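Long-range contacts in PUA domain-containing protein (Archaeoglobus fulgidus DSM 4304, PDB 2Q07), which is of unknown function but probably takes part in archaeosine-tRNA biosynthesis, this C-terminal part ending in a PUA domain that probably binds RNA: residues Arg20-Tyr25 and Leu104-Glu109; Ser29-Leu34 and Gly112-Val117; His119-Tyr124 and Lys145-Asp150; Thr232-Asp237 and Gly248-Asp253; Val262-Ser267 and Ile291-Lys296. All coordinates share one frame; numbering follows the deposited sequence.

Contacts 1, 2 and 3 belong to the N-terminal alpha/beta domain, contacts 4 and 5 to the PUA domain, with about 41 Å between the centres of contacts 2 and 5. Contacts 1 and 2 are buried and share a core: one joins two helices through aromatic and aliphatic side chains, the other two parallel strands through backbone bonds, and Tyr25 meets Phe113. Contact 3, partly buried, relies on one histidine bond between loops beyond the strands. Contacts 4 and 5, also partly buried, share a sheet, strands 232-235 and 261-265 being neighbours: contact 4 is mainly backbone bonding at a bulge on its edge strand, contact 5 almost entirely side-chain packing on its inner side.

Contact 1. Residues Arg20-Tyr25 and Leu104-Glu109; sequences RALECY and LKRFIE
Phe107 carries most of this meeting between helix 16-24 and helix 94-111, whose segments run nearly parallel with axes 10.0 Å apart. From its CB, the side chain places CG anti to the carbonyl carbon (chi1 -79°), and this swings the ring toward the other helix. The first atom to touch is CD2, which lies 3.7 Å from Tyr25 CD2 and 3.9 Å from Leu22 CD1. One step on, CE2 comes against the backbone, 3.8 Å from Leu22 CA. At the tip, CZ meets Ala21 CB at 4.0 Å, with this methyl in the plane of the ring at its edge; a small alanine suits a spot where the ring comes so near the helix. Toward Tyr25 the pair is T-shaped, the edge of Phe107 directed at the tyrosine face with the planes at 85°. Leu22 extends the apolar patch outward, its CD1 lying 3.5 Å from Arg106 O, while its branched end crosses the start of the exposed Arg106 side chain. Val70, Pro72 and Ile63 also touch Phe107. Just past the segment, Lys110 NZ adds a polar tie to Leu22 O, but between the two segments themselves cohesion rests on hydrophobic burial and aromatic geometry.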
# COMPACT_ATOMS: atom_id res chain seq x y z
N ARG A 20 5.14 -0.22 -8.77
CA ARG A 20 3.82 -0.81 -8.60
C ARG A 20 2.88 0.12 -7.85
O ARG A 20 1.71 0.23 -8.20
CB ARG A 20 3.94 -2.15 -7.88
CG ARG A 20 2.62 -2.86 -7.65
CD ARG A 20 1.87 -3.07 -8.95
NE ARG A 20 0.65 -3.83 -8.73
CZ ARG A 20 -0.18 -4.20 -9.70
NH1 ARG A 20 0.07 -3.87 -10.96
NH2 ARG A 20 -1.26 -4.91 -9.41
N ALA A 21 3.40 0.79 -6.83
CA ALA A 21 2.57 1.70 -6.06
C ALA A 21 2.16 2.87 -6.95
O ALA A 21 1.03 3.34 -6.88
CB ALA A 21 3.33 2.21 -4.82
N LEU A 22 3.08 3.31 -7.80
CA LEU A 22 2.80 4.42 -8.70
C LEU A 22 1.69 4.10 -9.69
O LEU A 22 0.88 4.96 -10.02
CB LEU A 22 4.07 4.82 -9.46
CG LEU A 22 3.99 6.08 -10.33
CD1 LEU A 22 3.80 7.33 -9.48
CD2 LEU A 22 5.28 6.20 -11.14
N GLU A 23 1.62 2.87 -10.19
CA GLU A 23 0.56 2.57 -11.14
C GLU A 23 -0.78 2.28 -10.46
O GLU A 23 -1.83 2.36 -11.10
CB GLU A 23 0.96 1.43 -12.09
CG GLU A 23 1.22 0.08 -11.47
CD GLU A 23 1.59 -0.98 -12.51
OE1 GLU A 23 0.77 -1.24 -13.42
OE2 GLU A 23 2.70 -1.54 -12.44
N CYS A 24 -0.75 1.97 -9.17
CA CYS A 24 -1.97 1.67 -8.42
C CYS A 24 -2.49 2.86 -7.61
O CYS A 24 -3.59 2.80 -7.05
CB CYS A 24 -1.74 0.48 -7.49
SG CYS A 24 -1.18 -1.03 -8.33
N TYR A 25 -1.71 3.93 -7.56
CA TYR A 25 -2.04 5.12 -6.78
C TYR A 25 -3.26 5.90 -7.30
O TYR A 25 -3.23 6.43 -8.40
CB TYR A 25 -0.82 6.05 -6.75
CG TYR A 25 -0.93 7.22 -5.81
CD1 TYR A 25 -1.56 7.10 -4.57
CD2 TYR A 25 -0.36 8.45 -6.14
CE1 TYR A 25 -1.62 8.18 -3.68
CE2 TYR A 25 -0.42 9.53 -5.27
CZ TYR A 25 -1.05 9.39 -4.04
OH TYR A 25 -1.10 10.46 -3.18
N LEU A 104 9.18 11.33 -5.29
CA LEU A 104 8.10 12.15 -4.74
C LEU A 104 7.37 12.87 -5.87
O LEU A 104 6.13 12.94 -5.87
CB LEU A 104 8.65 13.17 -3.74
CG LEU A 104 7.61 14.20 -3.24
CD1 LEU A 104 6.48 13.49 -2.49
CD2 LEU A 104 8.28 15.22 -2.33
N LYS A 105 8.14 13.41 -6.82
CA LYS A 105 7.58 14.12 -7.96
C LYS A 105 6.64 13.23 -8.75
O LYS A 105 5.58 13.67 -9.20
CB LYS A 105 8.67 14.64 -8.90
CG LYS A 105 8.07 15.40 -10.09
CD LYS A 105 9.08 16.21 -10.88
CE LYS A 105 9.84 15.37 -11.88
NZ LYS A 105 10.60 16.23 -12.83
N ARG A 106 7.04 11.97 -8.93
CA ARG A 106 6.23 11.01 -9.67
C ARG A 106 4.86 10.80 -9.06
O ARG A 106 3.86 10.77 -9.76
CB ARG A 106 6.96 9.67 -9.76
CG ARG A 106 8.30 9.82 -10.44
CD ARG A 106 8.78 8.51 -11.00
NE ARG A 106 10.09 8.68 -11.63
CZ ARG A 106 10.67 7.77 -12.39
NH1 ARG A 106 10.06 6.61 -12.61
NH2 ARG A 106 11.87 8.00 -12.91
N PHE A 107 4.81 10.67 -7.73
CA PHE A 107 3.54 10.48 -7.05
C PHE A 107 2.67 11.74 -7.11
O PHE A 107 1.45 11.66 -7.27
CB PHE A 107 3.77 10.09 -5.59
CG PHE A 107 4.12 8.64 -5.40
CD1 PHE A 107 5.39 8.27 -4.95
CD2 PHE A 107 3.19 7.64 -5.66
CE1 PHE A 107 5.71 6.94 -4.75
CE2 PHE A 107 3.50 6.30 -5.46
CZ PHE A 107 4.76 5.94 -5.00
N ILE A 108 3.29 12.91 -6.99
CA ILE A 108 2.57 14.17 -7.05
C ILE A 108 1.97 14.34 -8.45
O ILE A 108 0.80 14.71 -8.59
CB ILE A 108 3.50 15.35 -6.76
CG1 ILE A 108 3.84 15.40 -5.27
CG2 ILE A 108 2.85 16.68 -7.22
CD1 ILE A 108 4.85 16.50 -4.94
N GLU A 109 2.76 14.08 -9.48
CA GLU A 109 2.28 14.23 -10.85
C GLU A 109 1.27 13.14 -11.25
O GLU A 109 0.31 13.41 -11.96
CB GLU A 109 3.48 14.31 -11.81
CG GLU A 109 4.25 15.63 -11.62
CD GLU A 109 5.32 15.90 -12.67
OE1 GLU A 109 5.45 17.08 -13.07
OE2 GLU A 109 6.04 14.96 -13.09

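Contact 2. Residues Ser29-Leu34 and Gly112-Val117; sequences SDTVLL and GFRKVV
Two parallel neighbours in the middle of a five-stranded mixed sheet, strands 31-36 and 115-118, pair here. Both backbone polar atoms of Val32 are bonded to the neighbouring strand: its N donates to Lys115 O at 3.1 Å, and its O accepts from Val117 N at 2.9 Å. Leu34 N continues the pattern with an almost straight bond to Val117 O (2.8 Å, 178°). Before the regular pairing begins, Arg114 N binds Asp30 O at 2.8 Å. The side chains of these two residues lie side by side at the exposed end and form a salt bridge, Arg114 NH1 to Asp30 OD2 at 2.6 Å; the oxygen lies near the guanidinium plane, but the nitrogen comes from above the carboxylate plane. Beneath the strands, Val32 CB sits 3.5 Å over the centre of the Phe113 ring, a CH-pi contact, with CG1 and CG2 also on that face. Replacing Phe113 by an alanine would probably leave Val32 without its flat apolar platform. Beta-branched valines suit such extended strands, and Leu34 CD1 fits tightly on Val116 CG1 at 3.4 Å. On the face of Leu33 and Val117, Leu156 of helix 150-160 covers the sheet. Four parallel strands in the order 2-1-3-4 with helices packed on them are typical of the uracil-DNA glycosylase-like alpha/beta fold, to which this domain is probably related.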
# COMPACT_ATOMS: atom_id res chain seq x y z
N SER A 29 -8.49 13.29 -3.43
CA SER A 29 -8.47 14.73 -3.19
C SER A 29 -7.60 15.45 -4.23
O SER A 29 -6.77 14.83 -4.88
CB SER A 29 -7.91 15.00 -1.79
OG SER A 29 -7.70 16.38 -1.54
N ASP A 30 -7.79 16.76 -4.36
CA ASP A 30 -7.01 17.55 -5.30
C ASP A 30 -5.83 18.17 -4.57
O ASP A 30 -4.99 18.84 -5.16
CB ASP A 30 -7.88 18.65 -5.91
CG ASP A 30 -8.36 19.65 -4.88
OD1 ASP A 30 -8.58 19.26 -3.72
OD2 ASP A 30 -8.55 20.83 -5.23
N THR A 31 -5.78 17.94 -3.26
CA THR A 31 -4.70 18.46 -2.42
C THR A 31 -3.96 17.30 -1.75
O THR A 31 -4.58 16.31 -1.36
CB THR A 31 -5.25 19.41 -1.33
OG1 THR A 31 -5.81 20.57 -1.96
CG2 THR A 31 -4.15 19.85 -0.37
N VAL A 32 -2.64 17.41 -1.64
CA VAL A 32 -1.87 16.36 -0.98
C VAL A 32 -1.01 16.96 0.13
O VAL A 32 -0.31 17.96 -0.07
CB VAL A 32 -0.96 15.59 -1.96
CG1 VAL A 32 0.06 16.53 -2.60
CG2 VAL A 32 -0.24 14.47 -1.21
N LEU A 33 -1.08 16.35 1.31
CA LEU A 33 -0.32 16.78 2.47
C LEU A 33 0.98 15.97 2.60
O LEU A 33 0.95 14.73 2.63
CB LEU A 33 -1.18 16.58 3.73
CG LEU A 33 -0.53 16.89 5.07
CD1 LEU A 33 -0.14 18.36 5.11
CD2 LEU A 33 -1.52 16.55 6.18
N LEU A 34 2.12 16.65 2.66
CA LEU A 34 3.40 15.97 2.82
C LEU A 34 3.79 16.00 4.29
O LEU A 34 3.71 17.05 4.95
CB LEU A 34 4.48 16.65 1.96
CG LEU A 34 4.14 16.87 0.48
CD1 LEU A 34 5.35 17.45 -0.25
CD2 LEU A 34 3.71 15.55 -0.16
N GLY A 112 -1.99 13.99 -9.85
CA GLY A 112 -2.61 15.14 -10.49
C GLY A 112 -3.14 16.19 -9.53
O GLY A 112 -4.14 16.84 -9.80
N PHE A 113 -2.45 16.36 -8.40
CA PHE A 113 -2.85 17.33 -7.40
C PHE A 113 -2.70 18.77 -7.89
O PHE A 113 -1.79 19.08 -8.67
CB PHE A 113 -2.03 17.15 -6.12
CG PHE A 113 -2.07 15.76 -5.56
CD1 PHE A 113 -0.97 14.91 -5.70
CD2 PHE A 113 -3.20 15.29 -4.90
CE1 PHE A 113 -0.99 13.60 -5.18
CE2 PHE A 113 -3.24 14.00 -4.37
CZ PHE A 113 -2.13 13.15 -4.52
N ARG A 114 -3.60 19.64 -7.45
CA ARG A 114 -3.52 21.05 -7.84
C ARG A 114 -2.74 21.81 -6.79
O ARG A 114 -2.25 22.90 -7.05
CB ARG A 114 -4.92 21.66 -7.97
CG ARG A 114 -5.73 21.68 -6.67
CD ARG A 114 -6.90 22.67 -6.78
NE ARG A 114 -6.68 23.84 -5.94
CZ ARG A 114 -6.96 23.89 -4.64
NH1 ARG A 114 -7.47 22.83 -4.03
NH2 ARG A 114 -6.69 24.99 -3.95
N LYS A 115 -2.61 21.22 -5.61
CA LYS A 115 -1.88 21.85 -4.52
C LYS A 115 -1.15 20.85 -3.63
O LYS A 115 -1.67 19.78 -3.32
CB LYS A 115 -2.84 22.69 -3.67
CG LYS A 115 -2.12 23.64 -2.72
CD LYS A 115 -2.34 23.25 -1.28
CE LYS A 115 -3.73 23.65 -0.80
NZ LYS A 115 -3.81 25.12 -0.60
N VAL A 116 0.07 21.20 -3.25
CA VAL A 116 0.91 20.38 -2.40
C VAL A 116 1.20 21.17 -1.12
O VAL A 116 1.80 22.24 -1.17
CB VAL A 116 2.27 20.05 -3.09
CG1 VAL A 116 3.19 19.28 -2.14
CG2 VAL A 116 2.04 19.26 -4.35
N VAL A 117 0.74 20.66 0.03
CA VAL A 117 1.01 21.30 1.30
C VAL A 117 2.16 20.56 1.98
O VAL A 117 1.98 19.44 2.48
CB VAL A 117 -0.20 21.26 2.26
CG1 VAL A 117 0.13 22.00 3.52
CG2 VAL A 117 -1.42 21.84 1.59

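Contact 3. Residues His119-Tyr124 and Lys145-Asp150; sequences HVTGGY and KDVLSD
The polar part of this contact is a single strong bond between loops. His119 NE2 donates to Val147 O at 2.6 Å, nearly straight at 166°; the nitrogen lies in the carbonyl plane on a lone pair of the oxygen, which in turn lies close to the plane of the imidazole. CG of His119 is anti to the backbone N (chi1 -158°), which carries the ring across to the other loop. The other ring nitrogen, ND1, is hydrogen-bonded to Thr142 OG1, so both nitrogens of this buried ring are occupied and its rotation is fixed. Histidine suits the place because its two ring nitrogens can each bond a partner, NE2 as donor here and ND1 probably as acceptor.

Van der Waals contacts flank the bond. Val147 turns its side chain toward the other segment, so that CB lies 3.6 Å from His119 CD2, while its methyl CG1 rests against the backbone, 3.6 Å from His119 O. Farther along, another methyl, Thr121 CG2, lies 3.5 Å from the backbone atom Lys145 N.

Bonds within the second loop hold Val147 in position. Asp146 OD1 accepts from Leu148 N at 2.9 Å in an Asx turn, within a type I turn from Asp146 to Ser149 that presents Val147. Ser149 then caps the start of helix 150-160.

Both loops leave the C-terminal ends of neighbouring parallel strands, 115-118 and 138-141, and lead into helices 123-132 and 150-160, while Leu52 of helix 47-55 and Leu156 of helix 150-160 touch His119.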
# COMPACT_ATOMS: atom_id res chain seq x y z
N HIS A 119 4.11 19.92 4.92
CA HIS A 119 4.18 20.12 6.36
C HIS A 119 5.40 19.39 6.90
O HIS A 119 5.29 18.39 7.61
CB HIS A 119 2.93 19.59 7.05
CG HIS A 119 2.70 20.21 8.39
ND1 HIS A 119 2.31 21.52 8.55
CD2 HIS A 119 2.84 19.71 9.64
CE1 HIS A 119 2.23 21.80 9.84
NE2 HIS A 119 2.55 20.72 10.52
N VAL A 120 6.57 19.91 6.55
CA VAL A 120 7.83 19.32 6.96
C VAL A 120 8.87 20.42 7.13
O VAL A 120 8.67 21.54 6.67
CB VAL A 120 8.33 18.35 5.87
CG1 VAL A 120 7.43 17.14 5.79
CG2 VAL A 120 8.36 19.06 4.53
N THR A 121 9.98 20.08 7.78
CA THR A 121 11.03 21.06 8.01
C THR A 121 12.42 20.52 7.69
O THR A 121 12.59 19.33 7.43
CB THR A 121 11.03 21.53 9.49
OG1 THR A 121 11.20 20.39 10.34
CG2 THR A 121 9.71 22.23 9.84
N GLY A 122 13.40 21.42 7.72
CA GLY A 122 14.78 21.04 7.45
C GLY A 122 15.01 20.26 6.17
O GLY A 122 14.44 20.58 5.12
N GLY A 123 15.86 19.24 6.26
CA GLY A 123 16.17 18.41 5.11
C GLY A 123 14.99 18.04 4.23
O GLY A 123 15.14 17.93 3.00
N TYR A 124 13.83 17.84 4.83
CA TYR A 124 12.63 17.47 4.08
C TYR A 124 12.18 18.58 3.15
O TYR A 124 11.70 18.31 2.04
CB TYR A 124 11.48 17.12 5.01
CG TYR A 124 11.69 15.86 5.82
CD1 TYR A 124 12.15 15.93 7.13
CD2 TYR A 124 11.43 14.61 5.27
CE1 TYR A 124 12.33 14.78 7.88
CE2 TYR A 124 11.61 13.46 6.01
CZ TYR A 124 12.07 13.55 7.31
OH TYR A 124 12.25 12.40 8.05
N LYS A 145 10.33 25.04 11.90
CA LYS A 145 10.86 24.62 13.20
C LYS A 145 10.15 23.42 13.81
O LYS A 145 10.78 22.42 14.13
CB LYS A 145 10.81 25.76 14.22
CG LYS A 145 11.63 27.00 13.88
CD LYS A 145 11.50 28.03 15.00
CE LYS A 145 12.33 29.27 14.72
NZ LYS A 145 12.26 30.23 15.86
N ASP A 146 8.84 23.52 13.97
CA ASP A 146 8.06 22.45 14.60
C ASP A 146 6.78 22.16 13.82
O ASP A 146 5.98 23.05 13.59
CB ASP A 146 7.71 22.86 16.03
CG ASP A 146 7.42 21.67 16.93
OD1 ASP A 146 6.78 20.70 16.47
OD2 ASP A 146 7.84 21.73 18.11
N VAL A 147 6.58 20.90 13.43
CA VAL A 147 5.38 20.54 12.69
C VAL A 147 4.14 20.52 13.60
O VAL A 147 3.01 20.60 13.12
CB VAL A 147 5.54 19.15 12.00
CG1 VAL A 147 6.57 19.23 10.89
CG2 VAL A 147 5.96 18.11 13.02
N LEU A 148 4.38 20.46 14.91
CA LEU A 148 3.32 20.40 15.91
C LEU A 148 3.08 21.68 16.73
O LEU A 148 2.36 21.65 17.72
CB LEU A 148 3.60 19.24 16.86
CG LEU A 148 3.12 17.82 16.52
CD1 LEU A 148 3.23 17.52 15.04
CD2 LEU A 148 3.94 16.82 17.33
N SER A 149 3.67 22.81 16.33
CA SER A 149 3.47 24.05 17.07
C SER A 149 2.10 24.65 16.78
O SER A 149 1.50 24.36 15.74
CB SER A 149 4.56 25.07 16.72
OG SER A 149 4.44 25.50 15.37
N ASP A 150 1.59 25.48 17.68
CA ASP A 150 0.27 26.09 17.48
C ASP A 150 0.25 26.92 16.21
O ASP A 150 -0.79 27.05 15.55
CB ASP A 150 -0.11 26.99 18.66
CG ASP A 150 -0.10 26.24 19.98
OD1 ASP A 150 -0.59 25.09 20.03
OD2 ASP A 150 0.38 26.82 20.98

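Contact 4. Residues Thr232-Asp237 and Gly248-Asp253; sequences TVEIGD and GVLRAD
Backbone bonds dominate this antiparallel pairing. Glu234 is central: its N donates to Arg251 O at 2.8 Å, and its O takes Leu250 N at 2.7 Å, in both cases with the donor above the carbonyl plane, while a second bond, from Arg251 N, is weak. Beyond it, Gly236 N binds Gly248 O at 2.8 Å and Asp253 N binds Thr232 O at 3.1 Å, each nearly along the C=O axis. Around this frame, the extended Glu234 side chain, CG anti to the backbone N (chi1 -176°), crosses Leu250 obliquely, its CG 3.5 Å from Leu250 CD1. Its OE1 stays 4.5 Å from Arg251 NE, where the opposite charges may attract weakly, though no N-H points at the oxygen. An alanine in place of Glu234 would probably take away part of the cover of Leu250 and the weak charge attraction to Arg251. On the other face, Val233 CG1 packs at 4.3 Å on the small Ala252 CB, and Met282 of helix 279-282 covers Val233, Val249 and Ala252. Leu250 and Arg251 both face Glu234: this is a classic beta bulge, placed where the edge strand 249-252 turns a corner in the curved sheet of the PUA domain.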
# COMPACT_ATOMS: atom_id res chain seq x y z
N THR A 232 -2.96 -17.53 -10.43
CA THR A 232 -3.41 -18.89 -10.23
C THR A 232 -2.35 -19.91 -10.62
O THR A 232 -1.50 -19.66 -11.47
CB THR A 232 -4.68 -19.17 -11.04
OG1 THR A 232 -4.50 -18.71 -12.39
CG2 THR A 232 -5.88 -18.44 -10.43
N VAL A 233 -2.41 -21.07 -9.97
CA VAL A 233 -1.48 -22.15 -10.24
C VAL A 233 -2.27 -23.46 -10.20
O VAL A 233 -2.99 -23.75 -9.24
CB VAL A 233 -0.33 -22.18 -9.20
CG1 VAL A 233 0.13 -20.76 -8.88
CG2 VAL A 233 -0.76 -22.89 -7.95
N GLU A 234 -2.15 -24.23 -11.28
CA GLU A 234 -2.84 -25.51 -11.36
C GLU A 234 -1.92 -26.56 -10.78
O GLU A 234 -0.73 -26.59 -11.10
CB GLU A 234 -3.16 -25.86 -12.81
CG GLU A 234 -3.96 -27.13 -12.98
CD GLU A 234 -4.17 -27.49 -14.44
OE1 GLU A 234 -4.51 -26.58 -15.23
OE2 GLU A 234 -4.01 -28.68 -14.79
N ILE A 235 -2.46 -27.43 -9.93
CA ILE A 235 -1.67 -28.46 -9.28
C ILE A 235 -2.20 -29.88 -9.52
O ILE A 235 -3.31 -30.08 -10.04
CB ILE A 235 -1.59 -28.20 -7.76
CG1 ILE A 235 -2.98 -28.36 -7.14
CG2 ILE A 235 -1.07 -26.79 -7.48
CD1 ILE A 235 -2.98 -28.34 -5.62
N GLY A 236 -1.41 -30.87 -9.12
CA GLY A 236 -1.82 -32.25 -9.29
C GLY A 236 -2.96 -32.61 -8.37
O GLY A 236 -3.32 -31.84 -7.48
N ASP A 237 -3.53 -33.79 -8.59
CA ASP A 237 -4.63 -34.29 -7.78
C ASP A 237 -4.16 -35.03 -6.53
O ASP A 237 -4.37 -36.24 -6.41
CB ASP A 237 -5.51 -35.23 -8.61
CG ASP A 237 -6.65 -34.51 -9.30
OD1 ASP A 237 -6.38 -33.63 -10.14
OD2 ASP A 237 -7.82 -34.83 -9.00
N GLY A 248 4.70 -30.77 -8.18
CA GLY A 248 3.25 -30.94 -8.08
C GLY A 248 2.46 -29.88 -8.83
O GLY A 248 1.23 -29.93 -8.90
N VAL A 249 3.18 -28.92 -9.41
CA VAL A 249 2.57 -27.82 -10.15
C VAL A 249 2.46 -28.13 -11.64
O VAL A 249 3.47 -28.34 -12.31
CB VAL A 249 3.41 -26.53 -10.00
CG1 VAL A 249 2.78 -25.40 -10.80
CG2 VAL A 249 3.54 -26.17 -8.53
N LEU A 250 1.24 -28.15 -12.16
CA LEU A 250 1.02 -28.42 -13.58
C LEU A 250 1.36 -27.17 -14.39
O LEU A 250 2.30 -27.17 -15.19
CB LEU A 250 -0.43 -28.84 -13.82
CG LEU A 250 -0.84 -30.16 -13.17
CD1 LEU A 250 -2.36 -30.29 -13.13
CD2 LEU A 250 -0.22 -31.31 -13.96
N ARG A 251 0.59 -26.10 -14.16
CA ARG A 251 0.81 -24.84 -14.85
C ARG A 251 0.75 -23.72 -13.82
O ARG A 251 0.19 -23.89 -12.75
CB ARG A 251 -0.28 -24.61 -15.91
CG ARG A 251 -0.45 -25.74 -16.90
CD ARG A 251 -1.49 -25.40 -17.94
NE ARG A 251 -1.77 -26.53 -18.82
CZ ARG A 251 -2.62 -26.50 -19.84
NH1 ARG A 251 -3.28 -25.38 -20.13
NH2 ARG A 251 -2.81 -27.59 -20.57
N ALA A 252 1.33 -22.57 -14.15
CA ALA A 252 1.35 -21.43 -13.24
C ALA A 252 1.39 -20.09 -13.98
O ALA A 252 1.96 -20.00 -15.07
CB ALA A 252 2.54 -21.53 -12.30
N ASP A 253 0.80 -19.06 -13.39
CA ASP A 253 0.78 -17.73 -13.99
C ASP A 253 2.23 -17.24 -14.06
O ASP A 253 2.90 -17.15 -13.03
CB ASP A 253 -0.05 -16.77 -13.14
CG ASP A 253 -0.31 -15.44 -13.83
OD1 ASP A 253 0.46 -15.06 -14.73
OD2 ASP A 253 -1.29 -14.76 -13.45

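Contact 5. Residues Val262-Ser267 and Ile291-Lys296; sequences VVFHNS and INVKRK
Two pairs of apolar side chains make the first shell. Val262 and Ile291 reach toward each other tip to tip, with Val262 CG2 3.7 Å from Ile291 CD1; the same CD1 also lies 4.3 Å from Phe264 CB. Farther along, the Phe264 side chain crosses that of Val293 at about a right angle, its CZ 3.8 Å from Val293 CG1. This ring tip also approaches the backbone, 3.5 Å from Arg295 O, and comes 4.1 Å from Lys296 CB.

The torsions set these groups in place. CG of Phe264 takes the crowded position between the backbone N and the carbonyl carbon (chi1 61°), and the ring's length lets it reach strand 289-297. CG1 of Ile291 is anti to the carbonyl carbon (chi1 -54°), and from there CD1 extends to Val262. Val262, Phe264 and Ile291 are buried, and apolar side chains suit a place where they meet mainly one another. Around this core the charged ends go elsewhere: Arg295 forms a salt bridge with Asp216, and Lys296 NZ binds Val240 O.

The two strands are not bonded to each other. Strand 270-275 lies between them in the sheet, and a classic bulge sets Lys294 and Arg295 opposite its Val272. The segments cross at -55°, with axes 9.0 Å apart, so the curling PUA sheet encloses these side chains; strand 232-235 adds Val233 and Ile235 beside Phe264, while helix 219-227 packs on Val263, which points away from the contact.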
# COMPACT_ATOMS: atom_id res chain seq x y z
N VAL A 262 -0.85 -16.46 -4.03
CA VAL A 262 -1.38 -17.12 -5.21
C VAL A 262 -2.56 -18.01 -4.85
O VAL A 262 -2.74 -18.36 -3.69
CB VAL A 262 -0.30 -17.98 -5.92
CG1 VAL A 262 0.90 -17.10 -6.30
CG2 VAL A 262 0.14 -19.12 -5.01
N VAL A 263 -3.35 -18.35 -5.85
CA VAL A 263 -4.50 -19.21 -5.65
C VAL A 263 -4.26 -20.48 -6.45
O VAL A 263 -4.25 -20.45 -7.68
CB VAL A 263 -5.79 -18.53 -6.15
CG1 VAL A 263 -6.95 -19.51 -6.09
CG2 VAL A 263 -6.08 -17.29 -5.32
N PHE A 264 -4.02 -21.58 -5.74
CA PHE A 264 -3.78 -22.87 -6.38
C PHE A 264 -5.10 -23.63 -6.53
O PHE A 264 -6.08 -23.30 -5.85
CB PHE A 264 -2.78 -23.69 -5.56
CG PHE A 264 -3.24 -24.00 -4.15
CD1 PHE A 264 -4.09 -25.08 -3.90
CD2 PHE A 264 -2.81 -23.22 -3.09
CE1 PHE A 264 -4.50 -25.38 -2.60
CE2 PHE A 264 -3.21 -23.50 -1.79
CZ PHE A 264 -4.07 -24.58 -1.54
N HIS A 265 -5.14 -24.62 -7.41
CA HIS A 265 -6.37 -25.38 -7.63
C HIS A 265 -6.21 -26.67 -8.46
O HIS A 265 -5.25 -26.81 -9.22
CB HIS A 265 -7.40 -24.49 -8.35
CG HIS A 265 -7.00 -24.15 -9.76
ND1 HIS A 265 -6.08 -23.17 -10.06
CD2 HIS A 265 -7.36 -24.71 -10.94
CE1 HIS A 265 -5.88 -23.14 -11.36
NE2 HIS A 265 -6.65 -24.06 -11.92
N ASN A 266 -7.14 -27.59 -8.27
CA ASN A 266 -7.20 -28.83 -9.04
C ASN A 266 -8.69 -29.18 -9.21
O ASN A 266 -9.54 -28.32 -8.99
CB ASN A 266 -6.43 -30.00 -8.40
CG ASN A 266 -6.82 -30.26 -6.97
OD1 ASN A 266 -7.99 -30.18 -6.59
ND2 ASN A 266 -5.84 -30.63 -6.16
N SER A 267 -9.00 -30.41 -9.57
CA SER A 267 -10.40 -30.79 -9.79
C SER A 267 -11.28 -30.90 -8.54
O SER A 267 -12.50 -31.00 -8.66
CB SER A 267 -10.46 -32.12 -10.55
OG SER A 267 -10.04 -33.19 -9.72
N ILE A 291 5.02 -23.55 -3.15
CA ILE A 291 4.06 -22.74 -2.42
C ILE A 291 3.87 -23.15 -0.96
O ILE A 291 3.77 -24.33 -0.65
CB ILE A 291 2.66 -22.81 -3.06
CG1 ILE A 291 2.72 -22.46 -4.54
CG2 ILE A 291 1.70 -21.89 -2.31
CD1 ILE A 291 1.39 -22.60 -5.26
N ASN A 292 3.81 -22.16 -0.08
CA ASN A 292 3.56 -22.42 1.33
C ASN A 292 2.05 -22.22 1.46
O ASN A 292 1.54 -21.11 1.32
CB ASN A 292 4.33 -21.43 2.20
CG ASN A 292 5.85 -21.64 2.12
OD1 ASN A 292 6.37 -22.64 2.61
ND2 ASN A 292 6.55 -20.70 1.50
N VAL A 293 1.33 -23.31 1.70
CA VAL A 293 -0.13 -23.27 1.80
C VAL A 293 -0.68 -22.61 3.06
O VAL A 293 -0.26 -22.93 4.17
CB VAL A 293 -0.72 -24.71 1.71
CG1 VAL A 293 -2.24 -24.67 1.76
CG2 VAL A 293 -0.24 -25.37 0.44
N LYS A 294 -1.61 -21.68 2.88
CA LYS A 294 -2.23 -21.01 4.01
C LYS A 294 -3.58 -21.66 4.31
O LYS A 294 -3.94 -21.86 5.46
CB LYS A 294 -2.43 -19.51 3.73
CG LYS A 294 -1.17 -18.67 3.86
CD LYS A 294 -1.49 -17.18 4.09
CE LYS A 294 -0.26 -16.42 4.59
NZ LYS A 294 -0.56 -15.02 5.05
N ARG A 295 -4.32 -22.00 3.26
CA ARG A 295 -5.62 -22.61 3.46
C ARG A 295 -6.19 -23.15 2.15
O ARG A 295 -5.68 -22.85 1.06
CB ARG A 295 -6.59 -21.58 4.07
CG ARG A 295 -7.01 -20.47 3.11
CD ARG A 295 -7.72 -19.30 3.81
NE ARG A 295 -6.78 -18.32 4.35
CZ ARG A 295 -6.15 -18.43 5.52
NH1 ARG A 295 -6.37 -19.50 6.30
NH2 ARG A 295 -5.29 -17.50 5.90
N LYS A 296 -7.25 -23.94 2.26
CA LYS A 296 -7.89 -24.51 1.08
C LYS A 296 -9.39 -24.65 1.28
O LYS A 296 -9.88 -24.70 2.42
CB LYS A 296 -7.26 -25.86 0.74
CG LYS A 296 -7.18 -26.82 1.91
CD LYS A 296 -6.57 -28.15 1.46
CE LYS A 296 -6.59 -29.19 2.58
NZ LYS A 296 -6.22 -30.53 2.04